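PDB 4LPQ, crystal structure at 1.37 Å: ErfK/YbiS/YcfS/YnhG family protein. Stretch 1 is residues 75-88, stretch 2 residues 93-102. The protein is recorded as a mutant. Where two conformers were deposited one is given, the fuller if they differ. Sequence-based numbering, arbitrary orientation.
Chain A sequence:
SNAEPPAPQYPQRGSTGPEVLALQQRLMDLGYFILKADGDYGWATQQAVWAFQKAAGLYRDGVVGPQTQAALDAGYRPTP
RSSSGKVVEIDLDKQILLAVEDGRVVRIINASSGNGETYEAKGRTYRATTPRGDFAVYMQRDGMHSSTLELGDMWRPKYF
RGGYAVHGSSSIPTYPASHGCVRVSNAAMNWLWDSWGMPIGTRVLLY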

# COMPACT_ATOMS: atom_id res chain seq x y z
N GLY A 75 -4.27 13.02 13.25
CA GLY A 75 -3.14 12.13 13.27
C GLY A 75 -3.54 10.68 13.07
O GLY A 75 -2.93 9.77 13.59
N TYR A 76 -4.56 10.39 12.26
CA TYR A 76 -5.10 9.07 12.12
C TYR A 76 -4.02 8.08 11.66
O TYR A 76 -3.36 8.27 10.66
CB TYR A 76 -6.25 8.95 11.13
CG TYR A 76 -6.84 7.55 11.11
CD1 TYR A 76 -7.71 7.12 12.10
CD2 TYR A 76 -6.33 6.59 10.29
CE1 TYR A 76 -8.10 5.79 12.20
CE2 TYR A 76 -6.69 5.28 10.35
CZ TYR A 76 -7.52 4.88 11.31
OH TYR A 76 -7.93 3.56 11.38
N ARG A 77 -3.91 6.98 12.45
CA ARG A 77 -3.07 5.82 12.11
C ARG A 77 -3.88 4.58 12.41
O ARG A 77 -4.55 4.50 13.47
CB ARG A 77 -1.79 5.79 12.88
CG ARG A 77 -0.82 6.88 12.45
CD ARG A 77 0.26 7.14 13.45
NE ARG A 77 0.87 5.97 14.03
CZ ARG A 77 1.90 5.25 13.57
NH1 ARG A 77 2.47 5.46 12.44
NH2 ARG A 77 2.33 4.30 14.31
N PRO A 78 -3.80 3.55 11.55
CA PRO A 78 -4.55 2.33 11.85
C PRO A 78 -3.91 1.55 13.06
O PRO A 78 -2.72 1.72 13.31
CB PRO A 78 -4.44 1.55 10.57
CG PRO A 78 -3.30 2.08 9.89
CD PRO A 78 -3.06 3.47 10.29
N THR A 79 -4.77 0.80 13.75
CA THR A 79 -4.31 -0.04 14.86
C THR A 79 -4.01 -1.45 14.33
O THR A 79 -4.93 -2.05 13.73
CB THR A 79 -5.38 -0.09 15.94
OG1 THR A 79 -5.63 1.21 16.44
CG2 THR A 79 -4.98 -0.96 17.04
N PRO A 80 -2.81 -1.96 14.53
CA PRO A 80 -2.51 -3.30 13.98
C PRO A 80 -3.20 -4.38 14.85
O PRO A 80 -3.58 -4.10 16.05
CB PRO A 80 -1.05 -3.42 14.10
CG PRO A 80 -0.70 -2.50 15.21
CD PRO A 80 -1.68 -1.39 15.25
N ARG A 81 -3.32 -5.59 14.31
CA ARG A 81 -3.82 -6.70 15.06
C ARG A 81 -2.74 -7.45 15.87
O ARG A 81 -3.06 -8.03 16.92
CB ARG A 81 -4.51 -7.68 14.14
CG ARG A 81 -5.76 -7.12 13.53
CD ARG A 81 -6.62 -8.22 12.97
NE ARG A 81 -7.85 -7.68 12.37
CZ ARG A 81 -8.88 -8.45 11.97
NH1 ARG A 81 -8.71 -9.84 11.95
NH2 ARG A 81 -9.86 -7.80 11.39
N SER A 82 -1.51 -7.48 15.36
CA SER A 82 -0.46 -8.18 16.04
C SER A 82 0.07 -7.33 17.18
O SER A 82 -0.05 -6.11 17.19
CB SER A 82 0.64 -8.58 15.05
OG SER A 82 1.32 -7.42 14.53
N SER A 83 0.72 -8.02 18.13
CA SER A 83 1.36 -7.47 19.35
C SER A 83 2.87 -7.56 19.50
O SER A 83 3.53 -6.81 20.27
CB SER A 83 0.82 -8.15 20.56
OG SER A 83 -0.55 -7.86 20.66
N SER A 84 3.44 -8.54 18.85
CA SER A 84 4.84 -8.72 18.98
C SER A 84 5.48 -9.13 17.68
O SER A 84 4.87 -9.74 16.83
CB SER A 84 5.12 -9.77 20.03
OG SER A 84 4.54 -10.97 19.62
N GLY A 85 6.74 -8.72 17.57
CA GLY A 85 7.59 -9.05 16.46
C GLY A 85 7.29 -8.31 15.21
O GLY A 85 6.49 -7.36 15.22
N LYS A 86 7.97 -8.67 14.15
CA LYS A 86 7.82 -8.01 12.86
C LYS A 86 6.72 -8.73 12.09
O LYS A 86 6.78 -9.98 11.89
CB LYS A 86 9.14 -8.07 12.18
CG LYS A 86 9.05 -7.45 10.81
CD LYS A 86 10.39 -7.24 10.14
CE LYS A 86 11.16 -6.12 10.73
NZ LYS A 86 12.39 -5.74 10.01
N VAL A 87 5.73 -7.97 11.62
CA VAL A 87 4.58 -8.58 10.93
C VAL A 87 4.18 -7.64 9.79
O VAL A 87 4.16 -6.43 9.98
CB VAL A 87 3.42 -8.79 11.94
CG1 VAL A 87 2.22 -9.42 11.20
CG2 VAL A 87 3.86 -9.54 13.16
N VAL A 88 3.90 -8.24 8.65
CA VAL A 88 3.26 -7.53 7.56
C VAL A 88 1.77 -7.83 7.61
O VAL A 88 1.38 -8.99 7.51
CB VAL A 88 3.83 -7.96 6.22
CG1 VAL A 88 3.07 -7.32 5.05
CG2 VAL A 88 5.28 -7.51 6.14
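Stretch 2 93-102: DKQILLAVED

The most unusual feature of this contact is the way its pairing closes at one end: beyond the end of the paired strands two residues with positive phi, Gly85 and Asp102, add one more pair of hydrogen bonds, one of them made by the aspartate side chain. Asp102, at phi/psi 57/43, lies just beyond its strand, and its CA-to-CB bond points away from stretch 1, yet its carboxylate turns back so that Gly85 N donates to Asp102 OD1 at 2.9 Å. In return, Asp102 N donates to Gly85 O, also at 2.9 Å. A short acidic side chain suits this place because it can reach a backbone amide close to its own main chain. Gly85, at phi 75°, adopts a conformation that by itself favours glycine.

From here the two segments run as neighbouring strands, Lys86 to Val88 against Ile96 to Glu101, with N-to-C directions 165° apart, hence nearly antiparallel, and axes approaching to 4.7 Å. Val87 and Val100 form the hydrogen-bonded pair: Val87 N donates to Val100 O and Val100 N to Val87 O, each at 2.9 Å. Lys86 with Glu101 and Val88 with Ala99 are the non-hydrogen-bonded pairs flanking it. Between the amide bonds the backbone adds CA-H...O contacts, with Lys86 CA 3.3 Å from Val100 O, Glu101 CA 3.3 Å from Gly85 O and Val88 CA 3.4 Å from Leu98 O.

Side chains alternate across the sheet. Lys86, Val88, Ala99 and Glu101 share one face; Val87 and Val100 share the other. Beta-branched valine is well suited to extended backbone, and both valines of the central pair are buried. Lys86 and Glu101 are complementary in charge but meet through water: one molecule accepts from Lys86 NZ at 2.8 Å and lies 2.9 Å from Glu101 OE1, to which it can donate. Farther along, Val88 CG1 packs 3.7 Å from Leu97 CG.

From Tyr76 to Pro80 stretch 1 is an extended loop whose contacts advance along stretch 2 in the same order of sequence, opposite to the order in the paired strands, placing two prolines against its aliphatic side chains. Pro80 CB lies 3.8 Å from Val100 CG1, and Pro78 CG lies 3.8 Å from Leu98 CD2 and 4.2 Å from Ile96 CD1. Proline's compact ring offers an apolar surface here, while Thr79 between them points away and remains exposed. Ser82 OG comes within 3.6 Å of Val100 CG1. At the far end, the extended Lys94 side chain brings NZ to 3.1 Å from Tyr76 OH, but the angle is too poor for a hydrogen bond.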

# COMPACT_ATOMS: atom_id res chain seq x y z
N ASP A 93 -10.06 -4.92 3.44
CA ASP A 93 -11.14 -3.97 3.32
C ASP A 93 -10.62 -2.56 3.02
O ASP A 93 -11.18 -1.82 2.17
CB ASP A 93 -11.99 -3.93 4.58
CG ASP A 93 -12.85 -5.18 4.75
OD1 ASP A 93 -12.87 -6.10 3.89
OD2 ASP A 93 -13.46 -5.24 5.83
N LYS A 94 -9.58 -2.15 3.69
CA LYS A 94 -8.98 -0.84 3.50
C LYS A 94 -7.97 -0.77 2.37
O LYS A 94 -7.62 0.32 1.90
CB LYS A 94 -8.36 -0.31 4.80
CG LYS A 94 -9.40 -0.08 5.88
CD LYS A 94 -8.79 0.58 7.12
CE LYS A 94 -9.87 1.03 8.11
NZ LYS A 94 -9.30 1.73 9.30
N GLN A 95 -7.50 -1.92 1.89
CA GLN A 95 -6.54 -1.99 0.81
C GLN A 95 -5.23 -1.26 1.17
O GLN A 95 -4.67 -0.46 0.39
CB GLN A 95 -7.14 -1.48 -0.50
CG GLN A 95 -8.28 -2.36 -1.05
CD GLN A 95 -7.72 -3.60 -1.72
OE1 GLN A 95 -7.09 -3.52 -2.77
NE2 GLN A 95 -7.82 -4.72 -1.00
N ILE A 96 -4.68 -1.59 2.38
CA ILE A 96 -3.41 -1.08 2.85
C ILE A 96 -2.59 -2.24 3.40
O ILE A 96 -3.13 -3.23 3.92
CB ILE A 96 -3.59 0.06 3.89
CG1 ILE A 96 -4.35 -0.39 5.10
CG2 ILE A 96 -4.22 1.28 3.25
CD1 ILE A 96 -4.67 0.66 6.13
N LEU A 97 -1.28 -2.01 3.33
CA LEU A 97 -0.29 -2.89 3.93
C LEU A 97 0.36 -2.14 5.07
O LEU A 97 0.78 -0.98 4.94
CB LEU A 97 0.72 -3.33 2.85
CG LEU A 97 1.83 -4.26 3.32
CD1 LEU A 97 2.29 -5.10 2.15
CD2 LEU A 97 3.01 -3.45 3.86
N LEU A 98 0.46 -2.79 6.22
CA LEU A 98 1.07 -2.26 7.39
C LEU A 98 2.39 -3.01 7.70
O LEU A 98 2.35 -4.25 7.81
CB LEU A 98 0.16 -2.36 8.61
CG LEU A 98 -1.28 -1.94 8.44
CD1 LEU A 98 -2.07 -2.11 9.73
CD2 LEU A 98 -1.33 -0.51 7.97
N ALA A 99 3.49 -2.27 7.83
CA ALA A 99 4.75 -2.84 8.30
C ALA A 99 4.68 -2.56 9.80
O ALA A 99 4.71 -1.42 10.24
CB ALA A 99 5.90 -2.14 7.63
N VAL A 100 4.61 -3.63 10.56
CA VAL A 100 4.34 -3.57 12.03
C VAL A 100 5.52 -4.19 12.80
O VAL A 100 6.06 -5.23 12.40
CB VAL A 100 3.04 -4.31 12.39
CG1 VAL A 100 2.67 -4.12 13.86
CG2 VAL A 100 1.83 -3.88 11.49
N GLU A 101 5.95 -3.53 13.86
CA GLU A 101 6.98 -4.08 14.77
C GLU A 101 6.54 -3.90 16.20
O GLU A 101 6.23 -2.82 16.66
CB GLU A 101 8.29 -3.40 14.60
CG GLU A 101 8.98 -3.60 13.32
CD GLU A 101 10.38 -2.92 13.36
OE1 GLU A 101 10.66 -2.10 12.46
OE2 GLU A 101 11.05 -3.10 14.36
N ASP A 102 6.38 -5.00 16.93
CA ASP A 102 6.04 -4.97 18.34
C ASP A 102 4.72 -4.21 18.59
O ASP A 102 4.61 -3.39 19.51
CB ASP A 102 7.21 -4.47 19.18
CG ASP A 102 8.39 -5.44 19.17
OD1 ASP A 102 8.18 -6.66 18.95
OD2 ASP A 102 9.52 -4.93 19.45
O HOH W 1 13.07 -3.44 11.54